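Local coordinates for protein Nab2 (Chaetomium thermophilum, PDB 4LJ0) that binds polyadenosine RNA through CCCH zinc fingers, three of which, numbered 3 to 5, make up this piece of a longer nuclear protein, at residues A[14-17]-A[18-22]; A[30-34]-A[35-39]; A[54-57]-A[58-62]. All coordinates share one frame; numbering follows the deposited sequence.

Interaction 1. Residues A[14-17]-A[18-22]; sequences PLCA and FRHPT. With ZN (zinc ion), chain F.
Cys-16 and His-20 meet at a zinc ion, which holds their side chains together across a tight local bend of the chain. The thiolate of Cys-16 binds through SG at 2.4 Å from the zinc, and the imidazole of His-20 through NE2 at 2.0 Å. As neighbours in one coordination shell, SG of Cys-16 and NE2 of His-20 come to 3.3 Å, with the sulfur at the edge of the imidazole, near its plane. Cys-5 and Cys-11 supply the other two ligands, completing the site of a CCCH zinc finger.

The next shell is set by the backbone. With SG of Cys-16 pointing opposite its own backbone nitrogen (chi1 -174°), the sulfur comes within reach of the amide of Phe-18, and Phe-18 N makes a weak hydrogen bond to Cys-16 SG at 3.5 Å, with an N-H...S angle of 150°. The same sulfur touches Phe-18 at CB, 3.8 Å from SG of Cys-16, and lies at the edge of the phenyl ring. Ala-17 sits at the turn, at the surface, with its CB 3.4 Å from Phe-18 N.

Further out, backbone hydrogen bonds join Arg-19 to Gln-3 and Cys-5, tying the end of the finger to its start, and the His-20 ring meets Trp-8. Ala-17 packs on Pro-14 of the second subunit, and Phe-18 on Ala-12 of that subunit. Cysteine suits position 16 because its sulfur serves metal and amide at once; the N-H directed at it would probably ease the negative charge of a zinc-bound thiolate.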
loop_
_atom_site.group_PDB
_atom_site.type_symbol
_atom_site.label_atom_id
_atom_site.label_comp_id
_atom_site.label_asym_id
_atom_site.label_seq_id
_atom_site.Cartn_x
_atom_site.Cartn_y
_atom_site.Cartn_z
ATOM N N PRO A 14 0.406 5.294 19.660
ATOM C CA PRO A 14 -0.926 5.218 20.273
ATOM C C PRO A 14 -1.826 6.405 19.937
ATOM O O PRO A 14 -3.043 6.302 20.097
ATOM C CB PRO A 14 -0.626 5.181 21.778
ATOM C CG PRO A 14 0.751 5.726 21.917
ATOM C CD PRO A 14 1.474 5.328 20.675
ATOM N N LEU A 15 -1.239 7.507 19.480
ATOM C CA LEU A 15 -2.011 8.692 19.112
ATOM C C LEU A 15 -2.051 8.879 17.602
ATOM O O LEU A 15 -2.270 9.988 17.119
ATOM C CB LEU A 15 -1.416 9.943 19.762
ATOM C CG LEU A 15 -1.247 9.916 21.284
ATOM C CD1 LEU A 15 -0.765 11.271 21.772
ATOM C CD2 LEU A 15 -2.543 9.522 21.982
ATOM N N CYS A 16 -1.835 7.795 16.861
ATOM C CA CYS A 16 -1.863 7.848 15.406
ATOM C C CYS A 16 -3.194 8.412 14.933
ATOM O O CYS A 16 -4.251 7.997 15.407
ATOM C CB CYS A 16 -1.655 6.455 14.811
ATOM S SG CYS A 16 -1.512 6.460 13.015
ATOM N N ALA A 17 -3.133 9.360 14.003
ATOM C CA ALA A 17 -4.326 10.039 13.512
ATOM C C ALA A 17 -4.800 9.458 12.184
ATOM O O ALA A 17 -5.848 9.844 11.670
ATOM C CB ALA A 17 -4.055 11.519 13.363
ATOM N N PHE A 18 -4.023 8.541 11.622
ATOM C CA PHE A 18 -4.415 7.887 10.383
ATOM C C PHE A 18 -5.450 6.809 10.689
ATOM O O PHE A 18 -5.578 6.363 11.829
ATOM C CB PHE A 18 -3.190 7.308 9.668
ATOM C CG PHE A 18 -2.278 8.362 9.091
ATOM C CD1 PHE A 18 -1.415 9.071 9.910
ATOM C CD2 PHE A 18 -2.291 8.645 7.736
ATOM C CE1 PHE A 18 -0.580 10.043 9.387
ATOM C CE2 PHE A 18 -1.459 9.615 7.205
ATOM C CZ PHE A 18 -0.602 10.316 8.035
ATOM N N ARG A 19 -6.190 6.401 9.667
ATOM C CA ARG A 19 -7.313 5.489 9.846
ATOM C C ARG A 19 -6.858 4.078 10.214
ATOM O O ARG A 19 -6.063 3.468 9.498
ATOM C CB ARG A 19 -8.141 5.445 8.562
ATOM C CG ARG A 19 -9.558 4.940 8.740
ATOM C CD ARG A 19 -10.240 4.805 7.390
ATOM N NE ARG A 19 -11.694 4.765 7.498
ATOM C CZ ARG A 19 -12.517 4.675 6.457
ATOM N NH1 ARG A 19 -12.030 4.613 5.224
ATOM N NH2 ARG A 19 -13.829 4.647 6.649
ATOM N N HIS A 20 -7.355 3.577 11.342
ATOM C CA HIS A 20 -7.183 2.177 11.718
ATOM C C HIS A 20 -8.539 1.487 11.644
ATOM O O HIS A 20 -9.533 2.047 12.110
ATOM C CB HIS A 20 -6.656 2.052 13.148
ATOM C CG HIS A 20 -5.298 2.646 13.354
ATOM N ND1 HIS A 20 -4.537 2.385 14.473
ATOM C CD2 HIS A 20 -4.565 3.490 12.590
ATOM C CE1 HIS A 20 -3.395 3.040 14.389
ATOM N NE2 HIS A 20 -3.387 3.720 13.257
ATOM N N PRO A 21 -8.593 0.274 11.061
ATOM C CA PRO A 21 -9.844 -0.495 11.103
ATOM C C PRO A 21 -10.340 -0.668 12.532
ATOM O O PRO A 21 -9.532 -0.757 13.456
ATOM C CB PRO A 21 -9.441 -1.850 10.516
ATOM C CG PRO A 21 -8.306 -1.541 9.614
ATOM C CD PRO A 21 -7.561 -0.402 10.254
ATOM N N THR A 22 -11.655 -0.712 12.709
ATOM C CA THR A 22 -12.236 -0.850 14.037
ATOM C C THR A 22 -11.908 -2.213 14.634
ATOM O O THR A 22 -11.462 -2.310 15.776
ATOM C CB THR A 22 -13.766 -0.676 13.998
ATOM O OG1 THR A 22 -14.097 0.518 13.279
ATOM C CG2 THR A 22 -14.337 -0.595 15.410
HETATM ZN ZN ZN F . -1.487 4.092 12.899
#

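Interaction 2. Residues A[30-34]-A[35-39]; sequences GECKV and PGCKF. With ZN (zinc ion), chain G; nucleotides of chain E.
Cys-32 and Cys-37 come together on a zinc ion, and this is the close-packed side of the contact. Cys-32 SG lies 2.3 Å from the metal and Cys-37 SG 2.2 Å, which leaves the two sulfurs, SG of Cys-32 and SG of Cys-37, 3.8 Å apart. In both cysteines a torsion opposite the backbone nitrogen (chi1 174° and -176°) swings the sulfur over beside the carbonyl carbon, where both can reach the same zinc. Val-34 N points at the first of them, donating to Cys-32 SG at 3.6 Å.

Between the two ligands runs a type II beta turn from Val-34 to Cys-37, the link that joins the second and third cysteines of this CCCH zinc finger; Cys-26 and His-41 complete the site. A weak bond from Cys-37 N to Val-34 O, 3.3 Å long, closes the turn. The Pro-35 ring holds phi near the value its first corner needs, and Gly-36, with no CB, easily takes the positive phi of 83° at the second.

A second close-packed place is the Phe-39 ring. Cys-37 SG sits in plane at its edge, and one face receives adenine A2 of RNA chain E, offset toward the rim, with Phe-39 CE2 3.6 Å from C4 of the base.

The outer side is looser. Val-34 and Pro-35 are largely at the surface, touching through Val-34 CG1 and Pro-35 CD. The Lys-33 chain curls back, and its NZ donates to Glu-31 O at 2.8 Å, tilted from the carbonyl plane.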
loop_
_atom_site.group_PDB
_atom_site.type_symbol
_atom_site.label_atom_id
_atom_site.label_comp_id
_atom_site.label_asym_id
_atom_site.label_seq_id
_atom_site.Cartn_x
_atom_site.Cartn_y
_atom_site.Cartn_z
ATOM N N GLY A 30 -5.368 -13.717 6.725
ATOM C CA GLY A 30 -6.283 -13.145 5.756
ATOM C C GLY A 30 -7.103 -14.214 5.059
ATOM O O GLY A 30 -8.201 -13.941 4.573
ATOM N N GLU A 31 -6.577 -15.438 5.018
ATOM C CA GLU A 31 -7.241 -16.534 4.315
ATOM C C GLU A 31 -8.260 -17.276 5.189
ATOM O O GLU A 31 -8.779 -18.319 4.785
ATOM C CB GLU A 31 -6.203 -17.523 3.763
ATOM C CG GLU A 31 -5.543 -18.449 4.802
ATOM C CD GLU A 31 -4.396 -17.800 5.562
ATOM O OE1 GLU A 31 -4.199 -16.571 5.443
ATOM O OE2 GLU A 31 -3.685 -18.536 6.282
ATOM N N CYS A 32 -8.531 -16.736 6.377
ATOM C CA CYS A 32 -9.504 -17.311 7.317
ATOM C C CYS A 32 -10.815 -17.650 6.617
ATOM O O CYS A 32 -11.409 -16.789 5.969
ATOM C CB CYS A 32 -9.775 -16.309 8.449
ATOM S SG CYS A 32 -11.093 -16.753 9.642
ATOM N N LYS A 33 -11.257 -18.903 6.741
ATOM C CA LYS A 33 -12.515 -19.351 6.140
ATOM C C LYS A 33 -13.582 -19.650 7.188
ATOM O O LYS A 33 -14.592 -20.279 6.879
ATOM C CB LYS A 33 -12.300 -20.624 5.317
ATOM C CG LYS A 33 -11.174 -20.560 4.313
ATOM C CD LYS A 33 -11.464 -19.568 3.211
ATOM C CE LYS A 33 -10.556 -19.793 2.006
ATOM N NZ LYS A 33 -9.221 -19.153 2.162
ATOM N N VAL A 34 -13.358 -19.222 8.426
ATOM C CA VAL A 34 -14.324 -19.473 9.489
ATOM C C VAL A 34 -15.609 -18.679 9.216
ATOM O O VAL A 34 -15.561 -17.460 9.065
ATOM C CB VAL A 34 -13.752 -19.099 10.871
ATOM C CG1 VAL A 34 -14.809 -19.260 11.963
ATOM C CG2 VAL A 34 -12.527 -19.960 11.194
ATOM N N PRO A 35 -16.764 -19.368 9.137
ATOM C CA PRO A 35 -18.025 -18.648 8.913
ATOM C C PRO A 35 -18.359 -17.697 10.054
ATOM O O PRO A 35 -18.203 -18.063 11.218
ATOM C CB PRO A 35 -19.070 -19.769 8.862
ATOM C CG PRO A 35 -18.310 -21.006 8.558
ATOM C CD PRO A 35 -16.969 -20.826 9.189
ATOM N N GLY A 36 -18.816 -16.494 9.723
ATOM C CA GLY A 36 -19.224 -15.531 10.729
ATOM C C GLY A 36 -18.083 -14.730 11.338
ATOM O O GLY A 36 -18.328 -13.825 12.136
ATOM N N CYS A 37 -16.841 -15.048 10.982
ATOM C CA CYS A 37 -15.697 -14.310 11.515
ATOM C C CYS A 37 -15.699 -12.891 10.957
ATOM O O CYS A 37 -15.638 -12.702 9.743
ATOM C CB CYS A 37 -14.376 -15.013 11.177
ATOM S SG CYS A 37 -12.883 -14.215 11.894
ATOM N N LYS A 38 -15.773 -11.904 11.847
ATOM C CA LYS A 38 -15.845 -10.498 11.451
ATOM C C LYS A 38 -14.624 -9.713 11.916
ATOM O O LYS A 38 -14.649 -8.484 11.962
ATOM C CB LYS A 38 -17.102 -9.844 12.027
ATOM C CG LYS A 38 -18.403 -10.483 11.586
ATOM C CD LYS A 38 -18.654 -10.283 10.106
ATOM C CE LYS A 38 -20.039 -10.772 9.711
ATOM N NZ LYS A 38 -20.379 -10.415 8.305
ATOM N N PHE A 39 -13.558 -10.411 12.284
ATOM C CA PHE A 39 -12.301 -9.734 12.545
ATOM C C PHE A 39 -11.811 -9.194 11.208
ATOM O O PHE A 39 -12.285 -9.624 10.160
ATOM C CB PHE A 39 -11.288 -10.692 13.165
ATOM C CG PHE A 39 -11.585 -11.040 14.598
ATOM C CD1 PHE A 39 -11.304 -10.142 15.613
ATOM C CD2 PHE A 39 -12.140 -12.262 14.928
ATOM C CE1 PHE A 39 -11.572 -10.459 16.936
ATOM C CE2 PHE A 39 -12.410 -12.587 16.249
ATOM C CZ PHE A 39 -12.128 -11.683 17.252
HETATM ZN ZN ZN G . -11.183 -14.644 10.545
ATOM P P A E 2 -6.621 -8.663 22.945
ATOM O OP1 A E 2 -6.633 -9.152 24.347
ATOM O OP2 A E 2 -5.792 -7.483 22.588
ATOM O "O5'" A E 2 -6.200 -9.879 22.007
ATOM C "C5'" A E 2 -6.942 -10.181 20.829
ATOM C "C4'" A E 2 -8.148 -11.031 21.136
ATOM O "O4'" A E 2 -8.852 -11.314 19.895
ATOM C "C3'" A E 2 -7.840 -12.385 21.771
ATOM O "O3'" A E 2 -8.880 -12.745 22.681
ATOM C "C2'" A E 2 -7.848 -13.328 20.574
ATOM O "O2'" A E 2 -8.122 -14.677 20.889
ATOM C "C1'" A E 2 -8.946 -12.713 19.709
ATOM N N9 A E 2 -8.820 -13.003 18.279
ATOM C C8 A E 2 -8.092 -12.338 17.321
ATOM N N7 A E 2 -8.207 -12.860 16.122
ATOM C C5 A E 2 -9.070 -13.933 16.305
ATOM C C6 A E 2 -9.601 -14.899 15.429
ATOM N N6 A E 2 -9.328 -14.948 14.124
ATOM N N1 A E 2 -10.434 -15.829 15.946
ATOM C C2 A E 2 -10.713 -15.789 17.254
ATOM N N3 A E 2 -10.280 -14.935 18.176
ATOM C C4 A E 2 -9.459 -14.024 17.629
#

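Interaction 3. Residues A[54-57]-A[58-62]; sequences RSCP and FLHEE. With ZN (zinc ion), chain H; nucleotides of chain D.
Cys-56 and His-60 share a zinc ion, as the third cysteine and the histidine of a CCCH zinc finger do, with Cys-46 and Cys-51 as the remaining ligands. The metal bonds are Cys-56 SG to zinc, 2.3 Å, and His-60 NE2 to zinc, 2.0 Å. Histidine suits its place because it binds metal with one ring nitrogen and keeps the other for the protein: ND1 of His-60 is hydrogen-bonded to Glu-31 of the preceding finger, which probably fixes the rotation of the ring.

Hydrogen bonding across the bend amounts to a weak bond from Phe-58 N to Cys-56 SG, 3.7 Å long with an N-H...S angle of 151°. It gives the buried thiolate a second partner besides the metal.

Aromatic contacts centre on Phe-58, whose CG is turned away from its carbonyl carbon (chi1 -68°), carrying the ring out from the bend. Cys-56 SG lies in plane at the ring's edge, 5.2 Å from the centroid of the Phe-58 ring. One face meets adenine A3 of RNA chain D, the planes almost parallel and the base centred over the ring, with Phe-58 CZ 3.4 Å from C5 of A3. A serine in place of Phe-58 would probably leave this adenine without its flat platform and the sulfur of Cys-56 without an aromatic edge beside it.

Apolar packing comes from Pro-57. Pro-57 and Phe-58 point the same way, side by side, and Pro-57 also rests on Pro-25. Between the side chains the closest approach is CG of Pro-57 to CD1 of Phe-58, 3.9 Å.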
loop_
_atom_site.group_PDB
_atom_site.type_symbol
_atom_site.label_atom_id
_atom_site.label_comp_id
_atom_site.label_asym_id
_atom_site.label_seq_id
_atom_site.Cartn_x
_atom_site.Cartn_y
_atom_site.Cartn_z
ATOM N N ARG A 54 2.056 -18.519 13.728
ATOM C CA ARG A 54 0.731 -19.133 13.676
ATOM C C ARG A 54 -0.402 -18.171 14.056
ATOM O O ARG A 54 -1.575 -18.541 13.991
ATOM C CB ARG A 54 0.691 -20.408 14.519
ATOM C CG ARG A 54 1.386 -21.592 13.850
ATOM C CD ARG A 54 2.873 -21.682 14.201
ATOM N NE ARG A 54 3.591 -22.554 13.272
ATOM C CZ ARG A 54 4.826 -23.010 13.458
ATOM N NH1 ARG A 54 5.509 -22.695 14.553
ATOM N NH2 ARG A 54 5.380 -23.796 12.545
ATOM N N SER A 55 -0.051 -16.937 14.422
ATOM C CA SER A 55 -1.039 -15.866 14.590
ATOM C C SER A 55 -0.830 -14.755 13.558
ATOM O O SER A 55 -1.270 -13.620 13.752
ATOM C CB SER A 55 -0.983 -15.287 16.007
ATOM O OG SER A 55 -1.620 -16.151 16.933
ATOM N N CYS A 56 -0.166 -15.087 12.455
ATOM C CA CYS A 56 0.094 -14.114 11.397
ATOM C C CYS A 56 -1.222 -13.627 10.794
ATOM O O CYS A 56 -2.022 -14.442 10.338
ATOM C CB CYS A 56 0.960 -14.743 10.302
ATOM S SG CYS A 56 1.479 -13.596 9.005
ATOM N N PRO A 57 -1.456 -12.301 10.792
ATOM C CA PRO A 57 -2.718 -11.764 10.265
ATOM C C PRO A 57 -2.699 -11.540 8.760
ATOM O O PRO A 57 -3.734 -11.251 8.165
ATOM C CB PRO A 57 -2.834 -10.419 10.977
ATOM C CG PRO A 57 -1.426 -9.989 11.159
ATOM C CD PRO A 57 -0.647 -11.247 11.435
ATOM N N PHE A 58 -1.533 -11.663 8.144
ATOM C CA PHE A 58 -1.431 -11.386 6.722
ATOM C C PHE A 58 -2.046 -12.508 5.885
ATOM O O PHE A 58 -2.486 -13.526 6.419
ATOM C CB PHE A 58 0.020 -11.106 6.356
ATOM C CG PHE A 58 0.531 -9.816 6.931
ATOM C CD1 PHE A 58 1.128 -9.785 8.179
ATOM C CD2 PHE A 58 0.375 -8.627 6.240
ATOM C CE1 PHE A 58 1.585 -8.594 8.716
ATOM C CE2 PHE A 58 0.827 -7.433 6.772
ATOM C CZ PHE A 58 1.434 -7.418 8.012
ATOM N N LEU A 59 -2.099 -12.298 4.578
ATOM C CA LEU A 59 -2.779 -13.209 3.666
ATOM C C LEU A 59 -1.803 -14.253 3.134
ATOM O O LEU A 59 -0.770 -13.909 2.563
ATOM C CB LEU A 59 -3.383 -12.409 2.509
ATOM C CG LEU A 59 -4.124 -13.165 1.404
ATOM C CD1 LEU A 59 -5.377 -13.830 1.950
ATOM C CD2 LEU A 59 -4.470 -12.219 0.267
ATOM N N HIS A 60 -2.141 -15.525 3.322
ATOM C CA HIS A 60 -1.282 -16.629 2.902
ATOM C C HIS A 60 -1.883 -17.410 1.743
ATOM O O HIS A 60 -3.103 -17.511 1.621
ATOM C CB HIS A 60 -1.042 -17.571 4.083
ATOM C CG HIS A 60 -0.469 -16.887 5.282
ATOM N ND1 HIS A 60 -1.253 -16.284 6.243
ATOM C CD2 HIS A 60 0.814 -16.684 5.662
ATOM C CE1 HIS A 60 -0.478 -15.751 7.168
ATOM N NE2 HIS A 60 0.782 -15.980 6.840
ATOM N N GLU A 61 -1.013 -17.960 0.898
ATOM C CA GLU A 61 -1.421 -18.854 -0.181
ATOM C C GLU A 61 -1.365 -20.297 0.308
ATOM O O GLU A 61 -0.775 -20.576 1.353
ATOM C CB GLU A 61 -0.488 -18.697 -1.381
ATOM C CG GLU A 61 -0.488 -17.309 -1.992
ATOM C CD GLU A 61 0.452 -17.196 -3.177
ATOM O OE1 GLU A 61 1.322 -18.080 -3.334
ATOM O OE2 GLU A 61 0.318 -16.227 -3.952
ATOM N N GLU A 62 -1.966 -21.214 -0.447
ATOM C CA GLU A 62 -1.929 -22.625 -0.082
ATOM C C GLU A 62 -0.489 -23.128 -0.123
ATOM O O GLU A 62 0.195 -23.007 -1.141
ATOM C CB GLU A 62 -2.831 -23.465 -0.995
ATOM C CG GLU A 62 -2.423 -23.498 -2.461
ATOM C CD GLU A 62 -3.392 -24.302 -3.314
ATOM O OE1 GLU A 62 -3.395 -24.124 -4.552
ATOM O OE2 GLU A 62 -4.152 -25.115 -2.745
HETATM ZN ZN ZN H . 2.391 -15.114 7.585
ATOM P P A D 3 8.504 -4.402 13.247
ATOM O OP1 A D 3 8.692 -5.474 14.256
ATOM O OP2 A D 3 9.648 -4.004 12.385
ATOM O "O5'" A D 3 7.306 -4.821 12.280
ATOM C "C5'" A D 3 6.198 -5.572 12.769
ATOM C "C4'" A D 3 6.311 -7.046 12.446
ATOM O "O4'" A D 3 5.406 -7.380 11.353
ATOM C "C3'" A D 3 7.701 -7.537 12.021
ATOM O "O3'" A D 3 7.984 -8.805 12.616
ATOM C "C2'" A D 3 7.567 -7.689 10.509
ATOM O "O2'" A D 3 8.447 -8.628 9.929
ATOM C "C1'" A D 3 6.109 -8.115 10.373
ATOM N N9 A D 3 5.538 -7.860 9.045
ATOM C C8 A D 3 5.425 -6.675 8.359
ATOM N N7 A D 3 4.887 -6.805 7.167
ATOM C C5 A D 3 4.635 -8.166 7.052
ATOM C C6 A D 3 4.072 -8.957 6.030
ATOM N N6 A D 3 3.634 -8.483 4.861
ATOM N N1 A D 3 3.972 -10.285 6.244
ATOM C C2 A D 3 4.404 -10.779 7.409
ATOM N N3 A D 3 4.946 -10.141 8.442
ATOM C C4 A D 3 5.035 -8.823 8.201
#

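The three contacts belong to successive zinc fingers, each holding two ligands of its own zinc ion. Interactions 2 and 3 are closely joined, their centres 12 Å apart. Gly-30 N lies 2.9 Å from Phe-58 O and Glu-31 OE1 3.1 Å from His-60 ND1, both probable hydrogen bonds, which probably ties the second finger to the third. Interaction 1 stands apart, its centre about 22 Å from that of interaction 2 and 23 Å from that of interaction 3, touching neither. In interactions 2 and 3 a phenylalanine near the zinc site offers a face to an adenine, the two adenines belonging to different RNA chains.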